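Beta/gamma crystallin domain-containing protein 1 (Homo sapiens, PDB 3CW3) may act as a suppressor of malignant melanoma, possibly through interactions with the cytoskeleton, and is seen here as a single beta/gamma-crystallin domain. Local coordinates at residues P32-K37 against K85-G90; W43-Q48 against I56-G61; E64-W69 against H78-S83. All coordinates share one frame; numbering follows the deposited sequence.

In the fold
The three contacts lie in one Greek-key domain built from a four-stranded and a three-stranded antiparallel sheet. Interaction 1 ties strand 33-40 of the larger sheet to the chain that leads into strand 91-95 of the smaller one; the other two contacts are nested inside the loop it closes, the hairpin finishing before the surface contact begins. Interaction 2 is that hairpin, strands 42-46 and 55-58; interaction 3 sets a surface loop against the end of strand 61-66. From centre to centre, interaction 1 is about 12 Å from interaction 2 and about 9 Å from interaction 3. W69 touches E47 and I56 and bonds to V88, linking all three.

Interaction 1: P32-K37 against K85-G90; sequences PVILIK and KPVVIG
The flat group beside this contact is the indole of W69: E47 CB lies over one face, I56 CG1 approaches CZ3 from the other side of the plane, and V88 O sits at the NE1 edge, where it accepts a hydrogen bond. The bond ties 85-90, the run of chain leading into strand 91-95, to the indole, and is consistent with the tryptophan corner known in the beta/gamma-crystallin Greek-key fold. P32 and P86 bring puckered rings, not flat ones, and these do not stack: their CB atoms point away from the opposite segment, and the rings meet through P32 N and P86 CA, 3.8 Å apart. No hydrogen bond crosses between 32-37 and 85-90. V87 shares a backbone hydrogen bond with S31, immediately before P32, and its side chain points toward strand 33-40. There its two methyls divide the work: CG2, beside the backbone N, rests 3.5 Å from P32 O, while V87 CG1, anti to the backbone N (chi1 168°), meets I34 CD1 at 3.9 Å. I34 and V87 cross obliquely. CG1 of I34 occupies the crowded position between the backbone N and the carbonyl carbon (chi1 61°), and the chain then runs extended, carrying CD1 inward from the sheet. I34, V87 and I89 are all buried, so this is apolar packing in the interior between the two sheets. P32, at the other end, is less enclosed. A looser meeting is purely methyl to methyl: I34 CD1 stands 4.4 Å from I89 CD1.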
ATOM      1  N   PRO A  32       8.973   2.822   6.090  1.00 19.82           N
ATOM      2  CA  PRO A  32       8.964   3.937   5.131  1.00 18.51           C
ATOM      3  C   PRO A  32       8.956   3.444   3.687  1.00 18.98           C
ATOM      4  O   PRO A  32       8.451   4.115   2.784  1.00 19.09           O
ATOM      5  CB  PRO A  32      10.242   4.695   5.472  1.00 19.69           C
ATOM      6  CG  PRO A  32      10.394   4.446   6.951  1.00 19.55           C
ATOM      7  CD  PRO A  32      10.082   2.970   7.052  1.00 19.02           C
ATOM      8  N   VAL A  33       9.532   2.267   3.479  1.00 17.95           N
ATOM      9  CA  VAL A  33       9.589   1.670   2.156  1.00 19.71           C
ATOM     10  C   VAL A  33       9.155   0.212   2.245  1.00 19.15           C
ATOM     11  O   VAL A  33       9.779  -0.594   2.938  1.00 19.45           O
ATOM     12  CB  VAL A  33      11.018   1.733   1.572  1.00 19.71           C
ATOM     13  CG1 VAL A  33      11.044   1.099   0.185  1.00 20.58           C
ATOM     14  CG2 VAL A  33      11.490   3.179   1.510  1.00 19.81           C
ATOM     15  N   ILE A  34       8.077  -0.120   1.545  1.00 18.24           N
ATOM     16  CA  ILE A  34       7.570  -1.482   1.552  1.00 17.30           C
ATOM     17  C   ILE A  34       7.398  -1.971   0.124  1.00 17.65           C
ATOM     18  O   ILE A  34       7.281  -1.178  -0.813  1.00 17.42           O
ATOM     19  CB  ILE A  34       6.204  -1.572   2.274  1.00 17.37           C
ATOM     20  CG1 ILE A  34       5.176  -0.691   1.557  1.00 17.30           C
ATOM     21  CG2 ILE A  34       6.352  -1.142   3.731  1.00 16.48           C
ATOM     22  CD1 ILE A  34       3.789  -0.747   2.163  1.00 18.48           C
ATOM     23  N   LEU A  35       7.402  -3.286  -0.039  1.00 16.95           N
ATOM     24  CA  LEU A  35       7.220  -3.876  -1.353  1.00 17.33           C
ATOM     25  C   LEU A  35       5.855  -4.550  -1.369  1.00 17.27           C
ATOM     26  O   LEU A  35       5.599  -5.464  -0.583  1.00 17.93           O
ATOM     27  CB  LEU A  35       8.315  -4.907  -1.635  1.00 20.78           C
ATOM     28  CG  LEU A  35       8.241  -5.610  -2.993  1.00 22.32           C
ATOM     29  CD1 LEU A  35       8.444  -4.593  -4.114  1.00 24.05           C
ATOM     30  CD2 LEU A  35       9.302  -6.701  -3.057  1.00 25.27           C
ATOM     31  N   ILE A  36       4.976  -4.068  -2.239  1.00 15.09           N
ATOM     32  CA  ILE A  36       3.642  -4.629  -2.385  1.00 15.79           C
ATOM     33  C   ILE A  36       3.722  -5.536  -3.602  1.00 15.97           C
ATOM     34  O   ILE A  36       4.026  -5.075  -4.702  1.00 16.94           O
ATOM     35  CB  ILE A  36       2.576  -3.547  -2.680  1.00 16.10           C
ATOM     36  CG1 ILE A  36       2.561  -2.479  -1.580  1.00 17.28           C
ATOM     37  CG2 ILE A  36       1.211  -4.204  -2.823  1.00 18.47           C
ATOM     38  CD1 ILE A  36       2.241  -2.999  -0.193  1.00 19.29           C
ATOM     39  N   LYS A  37       3.455  -6.821  -3.409  1.00 14.55           N
ATOM     40  CA  LYS A  37       3.516  -7.763  -4.511  1.00 13.56           C
ATOM     41  C   LYS A  37       2.170  -8.420  -4.778  1.00 14.48           C
ATOM     42  O   LYS A  37       1.742  -9.308  -4.034  1.00 12.10           O
ATOM     43  CB  LYS A  37       4.570  -8.840  -4.223  1.00 15.22           C
ATOM     44  CG  LYS A  37       4.737  -9.861  -5.344  1.00 18.19           C
ATOM     45  CD  LYS A  37       5.845 -10.861  -5.028  1.00 22.52           C
ATOM     46  CE  LYS A  37       5.973 -11.913  -6.122  1.00 22.02           C
ATOM     47  NZ  LYS A  37       6.305 -11.297  -7.435  1.00 24.39           N
ATOM     48  N   LYS A  85       8.200   8.547   8.320  1.00 19.61           N
ATOM     49  CA  LYS A  85       7.031   7.881   8.881  1.00 21.51           C
ATOM     50  C   LYS A  85       6.656   6.637   8.081  1.00 20.85           C
ATOM     51  O   LYS A  85       6.595   6.671   6.853  1.00 20.16           O
ATOM     52  CB  LYS A  85       5.858   8.868   8.971  1.00 25.53           C
ATOM     53  CG  LYS A  85       5.626   9.362  10.406  1.00 29.62           C
ATOM     54  CD  LYS A  85       4.870  10.685  10.501  1.00 32.55           C
ATOM     55  CE  LYS A  85       5.773  11.871  10.181  1.00 34.28           C
ATOM     56  NZ  LYS A  85       6.082  11.979   8.719  1.00 37.95           N
ATOM     57  N   PRO A  86       6.429   5.507   8.771  1.00 18.83           N
ATOM     58  CA  PRO A  86       6.063   4.263   8.090  1.00 19.43           C
ATOM     59  C   PRO A  86       4.868   4.466   7.169  1.00 17.76           C
ATOM     60  O   PRO A  86       3.985   5.273   7.456  1.00 16.87           O
ATOM     61  CB  PRO A  86       5.728   3.320   9.246  1.00 18.65           C
ATOM     62  CG  PRO A  86       6.633   3.801  10.340  1.00 21.79           C
ATOM     63  CD  PRO A  86       6.494   5.304  10.230  1.00 21.00           C
ATOM     64  N   VAL A  87       4.852   3.746   6.055  1.00 18.04           N
ATOM     65  CA  VAL A  87       3.737   3.844   5.126  1.00 16.58           C
ATOM     66  C   VAL A  87       2.497   3.368   5.873  1.00 17.05           C
ATOM     67  O   VAL A  87       2.528   2.333   6.539  1.00 15.60           O
ATOM     68  CB  VAL A  87       3.956   2.941   3.888  1.00 17.87           C
ATOM     69  CG1 VAL A  87       2.660   2.818   3.089  1.00 17.70           C
ATOM     70  CG2 VAL A  87       5.057   3.521   3.014  1.00 17.85           C
ATOM     71  N   VAL A  88       1.415   4.130   5.784  1.00 16.29           N
ATOM     72  CA  VAL A  88       0.179   3.741   6.444  1.00 17.13           C
ATOM     73  C   VAL A  88      -0.907   3.440   5.415  1.00 16.91           C
ATOM     74  O   VAL A  88      -1.182   4.251   4.527  1.00 16.41           O
ATOM     75  CB  VAL A  88      -0.331   4.847   7.397  1.00 17.49           C
ATOM     76  CG1 VAL A  88      -1.686   4.450   7.975  1.00 17.17           C
ATOM     77  CG2 VAL A  88       0.676   5.072   8.522  1.00 16.20           C
ATOM     78  N   ILE A  89      -1.510   2.262   5.536  1.00 15.40           N
ATOM     79  CA  ILE A  89      -2.583   1.848   4.639  1.00 15.46           C
ATOM     80  C   ILE A  89      -3.873   1.798   5.455  1.00 15.09           C
ATOM     81  O   ILE A  89      -3.918   1.175   6.521  1.00 14.78           O
ATOM     82  CB  ILE A  89      -2.298   0.452   4.027  1.00 14.66           C
ATOM     83  CG1 ILE A  89      -1.005   0.494   3.210  1.00 16.81           C
ATOM     84  CG2 ILE A  89      -3.456   0.024   3.136  1.00 15.55           C
ATOM     85  CD1 ILE A  89      -0.595  -0.854   2.639  1.00 18.50           C
ATOM     86  N   GLY A  90      -4.915   2.464   4.960  1.00 15.55           N
ATOM     87  CA  GLY A  90      -6.186   2.498   5.667  1.00 14.30           C
ATOM     88  C   GLY A  90      -7.026   1.244   5.505  1.00 14.43           C
ATOM     89  O   GLY A  90      -7.628   0.755   6.460  1.00 15.27           O
TER

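Interaction 2: W43-Q48 against I56-G61; sequences WILYEQ and IPLEEG
Four backbone hydrogen bonds join 43-48 to 56-61, in two reciprocal pairs. W43 N donates to L58 O at 2.8 Å, almost straight (171° at the hydrogen), and L58 N donates back to W43 O at 2.7 Å, more bent (150°). Both donors lie in the plane of the carbonyl they reach. Two residues along, L45 N meets I56 O at 2.9 Å from above the carbonyl plane, 29° out of it, while I56 N bonds in plane to L45 O at 2.8 Å. I56 O has a second, weaker visitor: the CA-H of I44, with I44 CA 3.5 Å from I56 O. P57, which has no N-H to offer, faces I44 at the intervening non-hydrogen-bonded position, so the pairing loses no donor there. The backbone of I44 bonds instead with R93 on strand 91-95, and that of Y46 with G90 and S91, which makes 42-46 the middle strand of its three-stranded sheet and 42-46 with 55-58 an antiparallel hairpin of the second Greek key. At the corner of the chain E47 OE1 accepts from H54 N, and at the other end W43 NE1 makes a weak hydrogen bond to R40 O, with its ring stacked on H94. L45, I56 and L58 project from the same face of the hairpin, toward the larger sheet, where I36 packs on L58 and L65 on L45. L45 and L58 each hold CG beside their own backbone N and cross obliquely: L58 CD1 lies against both CG and CD1 of L45, 3.6 Å from each. L45 and I56 meet CB to CB. On the other face, I44 CG2 sits 3.4 Å above the plane of the Y46 ring, displaced toward its rim.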
ATOM      1  N   TRP A  43      -6.317  -5.451  -6.830  1.00 14.00           N
ATOM      2  CA  TRP A  43      -6.532  -4.897  -5.504  1.00 15.61           C
ATOM      3  C   TRP A  43      -6.536  -3.385  -5.512  1.00 14.59           C
ATOM      4  O   TRP A  43      -6.123  -2.757  -6.480  1.00 15.63           O
ATOM      5  CB  TRP A  43      -5.427  -5.367  -4.560  1.00 13.73           C
ATOM      6  CG  TRP A  43      -5.330  -6.850  -4.439  1.00 15.96           C
ATOM      7  CD1 TRP A  43      -4.805  -7.722  -5.352  1.00 15.18           C
ATOM      8  CD2 TRP A  43      -5.802  -7.641  -3.349  1.00 15.56           C
ATOM      9  NE1 TRP A  43      -4.923  -9.015  -4.891  1.00 16.18           N
ATOM     10  CE2 TRP A  43      -5.533  -8.992  -3.664  1.00 15.22           C
ATOM     11  CE3 TRP A  43      -6.432  -7.341  -2.133  1.00 15.51           C
ATOM     12  CZ2 TRP A  43      -5.872 -10.042  -2.806  1.00 16.28           C
ATOM     13  CZ3 TRP A  43      -6.769  -8.388  -1.280  1.00 16.20           C
ATOM     14  CH2 TRP A  43      -6.488  -9.720  -1.622  1.00 17.01           C
ATOM     15  N   ILE A  44      -7.010  -2.806  -4.416  1.00 14.27           N
ATOM     16  CA  ILE A  44      -7.020  -1.361  -4.269  1.00 13.77           C
ATOM     17  C   ILE A  44      -6.530  -1.029  -2.869  1.00 14.00           C
ATOM     18  O   ILE A  44      -7.050  -1.554  -1.883  1.00 13.64           O
ATOM     19  CB  ILE A  44      -8.428  -0.756  -4.410  1.00 14.66           C
ATOM     20  CG1 ILE A  44      -9.055  -1.151  -5.748  1.00 16.55           C
ATOM     21  CG2 ILE A  44      -8.329   0.767  -4.319  1.00 14.43           C
ATOM     22  CD1 ILE A  44     -10.517  -0.797  -5.838  1.00 20.31           C
ATOM     23  N   LEU A  45      -5.527  -0.163  -2.784  1.00 12.81           N
ATOM     24  CA  LEU A  45      -5.009   0.253  -1.491  1.00 13.74           C
ATOM     25  C   LEU A  45      -5.670   1.594  -1.203  1.00 15.71           C
ATOM     26  O   LEU A  45      -5.649   2.491  -2.047  1.00 16.05           O
ATOM     27  CB  LEU A  45      -3.492   0.431  -1.538  1.00 14.63           C
ATOM     28  CG  LEU A  45      -2.642  -0.744  -2.024  1.00 16.05           C
ATOM     29  CD1 LEU A  45      -1.177  -0.348  -1.939  1.00 16.15           C
ATOM     30  CD2 LEU A  45      -2.908  -1.981  -1.177  1.00 13.85           C
ATOM     31  N   TYR A  46      -6.283   1.721  -0.031  1.00 14.66           N
ATOM     32  CA  TYR A  46      -6.940   2.968   0.345  1.00 15.57           C
ATOM     33  C   TYR A  46      -6.219   3.666   1.487  1.00 15.41           C
ATOM     34  O   TYR A  46      -5.665   3.025   2.382  1.00 16.58           O
ATOM     35  CB  TYR A  46      -8.390   2.721   0.759  1.00 15.13           C
ATOM     36  CG  TYR A  46      -9.341   2.461  -0.387  1.00 16.28           C
ATOM     37  CD1 TYR A  46      -9.678   1.163  -0.765  1.00 14.08           C
ATOM     38  CD2 TYR A  46      -9.934   3.521  -1.072  1.00 16.83           C
ATOM     39  CE1 TYR A  46     -10.597   0.927  -1.798  1.00 16.10           C
ATOM     40  CE2 TYR A  46     -10.845   3.297  -2.100  1.00 16.10           C
ATOM     41  CZ  TYR A  46     -11.177   2.005  -2.456  1.00 16.85           C
ATOM     42  OH  TYR A  46     -12.107   1.800  -3.450  1.00 13.14           O
ATOM     43  N   GLU A  47      -6.248   4.991   1.453  1.00 16.38           N
ATOM     44  CA  GLU A  47      -5.616   5.813   2.472  1.00 15.59           C
ATOM     45  C   GLU A  47      -6.332   5.710   3.819  1.00 14.79           C
ATOM     46  O   GLU A  47      -5.701   5.786   4.872  1.00 14.92           O
ATOM     47  CB  GLU A  47      -5.604   7.268   2.003  1.00 18.53           C
ATOM     48  CG  GLU A  47      -5.323   8.281   3.092  1.00 18.54           C
ATOM     49  CD  GLU A  47      -5.534   9.706   2.617  1.00 20.94           C
ATOM     50  OE1 GLU A  47      -6.480   9.942   1.831  1.00 20.45           O
ATOM     51  OE2 GLU A  47      -4.764  10.587   3.041  1.00 22.21           O
ATOM     52  N   GLN A  48      -7.648   5.531   3.784  1.00 14.75           N
ATOM     53  CA  GLN A  48      -8.427   5.452   5.015  1.00 18.02           C
ATOM     54  C   GLN A  48      -9.220   4.161   5.146  1.00 17.61           C
ATOM     55  O   GLN A  48      -9.446   3.459   4.163  1.00 16.86           O
ATOM     56  CB  GLN A  48      -9.386   6.642   5.089  1.00 19.77           C
ATOM     57  CG  GLN A  48      -8.709   7.973   4.800  1.00 26.52           C
ATOM     58  CD  GLN A  48      -9.631   9.154   4.997  1.00 28.75           C
ATOM     59  OE1 GLN A  48     -10.745   9.181   4.477  1.00 29.92           O
ATOM     60  NE2 GLN A  48      -9.166  10.145   5.748  1.00 33.32           N
ATOM     61  N   ILE A  56      -5.027   3.618  -4.514  1.00 14.23           N
ATOM     62  CA  ILE A  56      -4.014   3.152  -5.445  1.00 14.23           C
ATOM     63  C   ILE A  56      -4.497   1.829  -6.012  1.00 14.39           C
ATOM     64  O   ILE A  56      -4.527   0.818  -5.309  1.00 15.39           O
ATOM     65  CB  ILE A  56      -2.655   2.904  -4.764  1.00 13.84           C
ATOM     66  CG1 ILE A  56      -2.118   4.201  -4.158  1.00 13.92           C
ATOM     67  CG2 ILE A  56      -1.667   2.349  -5.785  1.00 13.24           C
ATOM     68  CD1 ILE A  56      -0.793   4.020  -3.440  1.00 12.89           C
ATOM     69  N   PRO A  57      -4.907   1.822  -7.287  1.00 14.86           N
ATOM     70  CA  PRO A  57      -5.380   0.582  -7.904  1.00 13.58           C
ATOM     71  C   PRO A  57      -4.163  -0.264  -8.256  1.00 14.29           C
ATOM     72  O   PRO A  57      -3.128   0.268  -8.664  1.00 14.22           O
ATOM     73  CB  PRO A  57      -6.130   1.080  -9.132  1.00 14.03           C
ATOM     74  CG  PRO A  57      -5.303   2.268  -9.548  1.00 14.17           C
ATOM     75  CD  PRO A  57      -4.999   2.955  -8.224  1.00 14.00           C
ATOM     76  N   LEU A  58      -4.285  -1.576  -8.095  1.00 13.63           N
ATOM     77  CA  LEU A  58      -3.173  -2.469  -8.378  1.00 14.36           C
ATOM     78  C   LEU A  58      -3.573  -3.747  -9.095  1.00 13.77           C
ATOM     79  O   LEU A  58      -4.611  -4.340  -8.803  1.00 12.51           O
ATOM     80  CB  LEU A  58      -2.468  -2.857  -7.074  1.00 16.45           C
ATOM     81  CG  LEU A  58      -1.749  -1.756  -6.295  1.00 17.95           C
ATOM     82  CD1 LEU A  58      -1.252  -2.317  -4.968  1.00 19.00           C
ATOM     83  CD2 LEU A  58      -0.595  -1.220  -7.123  1.00 18.81           C
ATOM     84  N   GLU A  59      -2.733  -4.156 -10.039  1.00 12.45           N
ATOM     85  CA  GLU A  59      -2.933  -5.394 -10.770  1.00 13.37           C
ATOM     86  C   GLU A  59      -1.656  -6.204 -10.548  1.00 14.66           C
ATOM     87  O   GLU A  59      -0.724  -5.730  -9.893  1.00 13.96           O
ATOM     88  CB  GLU A  59      -3.165  -5.124 -12.261  1.00 14.20           C
ATOM     89  CG  GLU A  59      -4.432  -4.320 -12.527  1.00 16.11           C
ATOM     90  CD  GLU A  59      -4.775  -4.214 -14.000  1.00 17.69           C
ATOM     91  OE1 GLU A  59      -3.845  -4.233 -14.835  1.00 17.37           O
ATOM     92  OE2 GLU A  59      -5.977  -4.094 -14.322  1.00 17.06           O
ATOM     93  N   GLU A  60      -1.614  -7.420 -11.078  1.00 14.02           N
ATOM     94  CA  GLU A  60      -0.454  -8.287 -10.909  1.00 15.53           C
ATOM     95  C   GLU A  60       0.876  -7.563 -11.112  1.00 15.05           C
ATOM     96  O   GLU A  60       1.077  -6.866 -12.108  1.00 12.78           O
ATOM     97  CB  GLU A  60      -0.557  -9.474 -11.872  1.00 17.47           C
ATOM     98  CG  GLU A  60       0.569 -10.476 -11.752  1.00 19.92           C
ATOM     99  CD  GLU A  60       0.371 -11.671 -12.669  1.00 22.75           C
ATOM    100  OE1 GLU A  60       1.271 -12.533 -12.734  1.00 23.13           O
ATOM    101  OE2 GLU A  60      -0.693 -11.747 -13.318  1.00 23.89           O
ATOM    102  N   GLY A  61       1.784  -7.730 -10.158  1.00 15.92           N
ATOM    103  CA  GLY A  61       3.077  -7.082 -10.263  1.00 17.59           C
ATOM    104  C   GLY A  61       3.611  -6.589  -8.937  1.00 19.16           C
ATOM    105  O   GLY A  61       2.981  -6.777  -7.897  1.00 18.49           O
TER

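Interaction 3: E64-W69 against H78-S83; sequences ELSGLW and HEEAES
S66 is almost fully extended and G67 follows with a positive phi (87°), a conformation natural to glycine; 64-69 passes close to 78-83, the CA atoms of G67 and E82 being the nearest pair. No direct hydrogen bond crosses; the tightest approach is a CA-H...O contact, G67 CA to A81 O at 3.1 Å. E80 sets CG anti to its backbone N, then bends at chi2 (62°), bringing E80 CG within 3.3 Å of S66 O and turning OE2 toward L68. S66 OG takes the crowded position between backbone N and carbonyl carbon (chi1 65°), against the CG methylenes of E80 and E82. L68 reaches across with CD2, L68 CD2 lying 3.9 Å from S83 CB, while S83 OG is engaged by K85 N.

Three waters bridge the two segments. One lies 2.8 Å from S66 OG and also contacts E82 OE2; a second accepts from G67 N at 2.6 Å and also from S83 N; a third accepts from L68 N at 2.9 Å and lies within bonding distance of both E80 OE2 and A81 O. A glycerol, probably from the crystallisation liquor, bonds to S66 O and G67 O. This is a surface contact, joining the end of strand 61-66 to the long excursion before strand 91-95. The N-H groups of G67, L68 and S83 are satisfied by water, and the polar links between the segments run through solvent. E64 OE2 and E82 OE2, 5.1 Å apart with like charge, would probably repel mildly, and the first water donates to E82 OE2.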
ATOM      1  N   GLU A  64       7.151  -0.828  -5.192  1.00 18.98           N
ATOM      2  CA  GLU A  64       7.850  -0.424  -3.985  1.00 21.66           C
ATOM      3  C   GLU A  64       7.142   0.845  -3.542  1.00 22.37           C
ATOM      4  O   GLU A  64       7.316   1.906  -4.142  1.00 24.93           O
ATOM      5  CB  GLU A  64       9.323  -0.144  -4.280  1.00 22.95           C
ATOM      6  CG  GLU A  64      10.132   0.229  -3.052  1.00 28.81           C
ATOM      7  CD  GLU A  64      11.620   0.299  -3.339  1.00 33.21           C
ATOM      8  OE1 GLU A  64      12.215  -0.750  -3.667  1.00 33.89           O
ATOM      9  OE2 GLU A  64      12.192   1.405  -3.240  1.00 36.40           O
ATOM     10  N   LEU A  65       6.321   0.728  -2.504  1.00 21.64           N
ATOM     11  CA  LEU A  65       5.567   1.868  -2.005  1.00 21.73           C
ATOM     12  C   LEU A  65       6.309   2.640  -0.931  1.00 21.35           C
ATOM     13  O   LEU A  65       6.977   2.060  -0.075  1.00 21.32           O
ATOM     14  CB  LEU A  65       4.216   1.413  -1.444  1.00 21.70           C
ATOM     15  CG  LEU A  65       2.974   2.108  -2.007  1.00 23.63           C
ATOM     16  CD1 LEU A  65       1.788   1.804  -1.111  1.00 20.17           C
ATOM     17  CD2 LEU A  65       3.197   3.603  -2.097  1.00 22.87           C
ATOM     18  N   SER A  66       6.165   3.958  -0.983  1.00 21.08           N
ATOM     19  CA  SER A  66       6.800   4.858  -0.032  1.00 19.90           C
ATOM     20  C   SER A  66       6.156   6.231  -0.193  1.00 20.98           C
ATOM     21  O   SER A  66       5.299   6.428  -1.062  1.00 20.28           O
ATOM     22  CB  SER A  66       8.293   4.976  -0.334  1.00 20.92           C
ATOM     23  OG  SER A  66       8.493   5.602  -1.595  1.00 20.96           O
ATOM     24  N   GLY A  67       6.575   7.173   0.645  1.00 18.67           N
ATOM     25  CA  GLY A  67       6.056   8.524   0.564  1.00 16.68           C
ATOM     26  C   GLY A  67       4.789   8.772   1.354  1.00 17.15           C
ATOM     27  O   GLY A  67       4.349   7.926   2.138  1.00 15.96           O
ATOM     28  N   LEU A  68       4.202   9.946   1.141  1.00 16.67           N
ATOM     29  CA  LEU A  68       2.975  10.328   1.827  1.00 16.75           C
ATOM     30  C   LEU A  68       1.850  10.467   0.806  1.00 16.16           C
ATOM     31  O   LEU A  68       2.087  10.848  -0.344  1.00 16.88           O
ATOM     32  CB  LEU A  68       3.174  11.658   2.562  1.00 14.94           C
ATOM     33  CG  LEU A  68       4.348  11.719   3.547  1.00 17.64           C
ATOM     34  CD1 LEU A  68       4.585  13.163   3.971  1.00 17.36           C
ATOM     35  CD2 LEU A  68       4.059  10.834   4.755  1.00 16.70           C
ATOM     36  N   TRP A  69       0.629  10.160   1.232  1.00 16.19           N
ATOM     37  CA  TRP A  69      -0.534  10.247   0.357  1.00 17.56           C
ATOM     38  C   TRP A  69      -0.748  11.672  -0.155  1.00 17.95           C
ATOM     39  O   TRP A  69      -0.349  12.642   0.489  1.00 18.33           O
ATOM     40  CB  TRP A  69      -1.794   9.775   1.092  1.00 16.16           C
ATOM     41  CG  TRP A  69      -1.823   8.300   1.416  1.00 16.82           C
ATOM     42  CD1 TRP A  69      -1.393   7.699   2.569  1.00 17.49           C
ATOM     43  CD2 TRP A  69      -2.317   7.246   0.576  1.00 17.30           C
ATOM     44  NE1 TRP A  69      -1.591   6.337   2.498  1.00 17.89           N
ATOM     45  CE2 TRP A  69      -2.157   6.033   1.287  1.00 18.47           C
ATOM     46  CE3 TRP A  69      -2.879   7.208  -0.709  1.00 15.81           C
ATOM     47  CZ2 TRP A  69      -2.544   4.796   0.757  1.00 18.42           C
ATOM     48  CZ3 TRP A  69      -3.263   5.979  -1.237  1.00 16.08           C
ATOM     49  CH2 TRP A  69      -3.094   4.789  -0.504  1.00 17.26           C
ATOM     50  N   HIS A  78      10.714  13.736 -10.552  1.00 23.54           N
ATOM     51  CA  HIS A  78      11.771  12.725 -10.445  1.00 24.24           C
ATOM     52  C   HIS A  78      11.328  11.388  -9.859  1.00 24.29           C
ATOM     53  O   HIS A  78      11.291  10.381 -10.567  1.00 23.92           O
ATOM     54  CB  HIS A  78      12.961  13.247  -9.625  1.00 24.60           C
ATOM     55  CG  HIS A  78      13.612  14.463 -10.207  1.00 27.92           C
ATOM     56  ND1 HIS A  78      13.895  14.585 -11.551  1.00 28.27           N
ATOM     57  CD2 HIS A  78      14.045  15.606  -9.625  1.00 28.71           C
ATOM     58  CE1 HIS A  78      14.471  15.754 -11.772  1.00 29.26           C
ATOM     59  NE2 HIS A  78      14.573  16.392 -10.620  1.00 29.03           N
ATOM     60  N   GLU A  79      10.996  11.380  -8.572  1.00 23.01           N
ATOM     61  CA  GLU A  79      10.586  10.151  -7.902  1.00 25.64           C
ATOM     62  C   GLU A  79       9.650  10.445  -6.735  1.00 25.45           C
ATOM     63  O   GLU A  79       9.365  11.604  -6.428  1.00 25.35           O
ATOM     64  CB  GLU A  79      11.820   9.430  -7.368  1.00 29.32           C
ATOM     65  CG  GLU A  79      12.516  10.220  -6.272  1.00 34.61           C
ATOM     66  CD  GLU A  79      13.877   9.673  -5.907  1.00 39.10           C
ATOM     67  OE1 GLU A  79      14.507  10.244  -4.993  1.00 42.12           O
ATOM     68  OE2 GLU A  79      14.323   8.683  -6.530  1.00 40.91           O
ATOM     69  N   GLU A  80       9.178   9.384  -6.084  1.00 22.83           N
ATOM     70  CA  GLU A  80       8.291   9.522  -4.937  1.00 21.45           C
ATOM     71  C   GLU A  80       9.166   9.948  -3.758  1.00 21.64           C
ATOM     72  O   GLU A  80      10.193   9.324  -3.486  1.00 21.69           O
ATOM     73  CB  GLU A  80       7.614   8.182  -4.635  1.00 21.68           C
ATOM     74  CG  GLU A  80       6.524   8.227  -3.568  1.00 20.84           C
ATOM     75  CD  GLU A  80       5.351   9.125  -3.949  1.00 20.89           C
ATOM     76  OE1 GLU A  80       5.141   9.369  -5.156  1.00 19.72           O
ATOM     77  OE2 GLU A  80       4.630   9.576  -3.036  1.00 20.79           O
ATOM     78  N   ALA A  81       8.765  11.014  -3.070  1.00 18.90           N
ATOM     79  CA  ALA A  81       9.530  11.518  -1.936  1.00 18.84           C
ATOM     80  C   ALA A  81       9.308  10.686  -0.685  1.00 18.21           C
ATOM     81  O   ALA A  81       8.220  10.682  -0.114  1.00 17.63           O
ATOM     82  CB  ALA A  81       9.165  12.975  -1.658  1.00 18.25           C
ATOM     83  N   GLU A  82      10.351   9.989  -0.254  1.00 18.10           N
ATOM     84  CA  GLU A  82      10.262   9.158   0.935  1.00 19.84           C
ATOM     85  C   GLU A  82      10.068   9.995   2.198  1.00 18.99           C
ATOM     86  O   GLU A  82      10.302  11.205   2.206  1.00 17.11           O
ATOM     87  CB  GLU A  82      11.518   8.284   1.048  1.00 22.05           C
ATOM     88  CG  GLU A  82      11.525   7.143   0.036  1.00 28.14           C
ATOM     89  CD  GLU A  82      12.858   6.420  -0.057  1.00 30.33           C
ATOM     90  OE1 GLU A  82      13.566   6.325   0.969  1.00 30.81           O
ATOM     91  OE2 GLU A  82      13.186   5.928  -1.159  1.00 31.11           O
ATOM     92  N   SER A  83       9.621   9.334   3.259  1.00 18.35           N
ATOM     93  CA  SER A  83       9.379   9.979   4.538  1.00 19.93           C
ATOM     94  C   SER A  83       9.872   9.062   5.652  1.00 19.20           C
ATOM     95  O   SER A  83      10.013   7.860   5.448  1.00 19.18           O
ATOM     96  CB  SER A  83       7.882  10.231   4.714  1.00 20.61           C
ATOM     97  OG  SER A  83       7.572  10.545   6.057  1.00 24.19           O
TER
HETATM   98  O   HOH W   1      11.097   5.339  -2.557  1.00 39.03           O
HETATM   99  O   HOH W   2       8.079   6.762   2.680  1.00 19.95           O
HETATM  100  O   HOH W   3       5.653  11.228  -1.029  1.00 24.90           O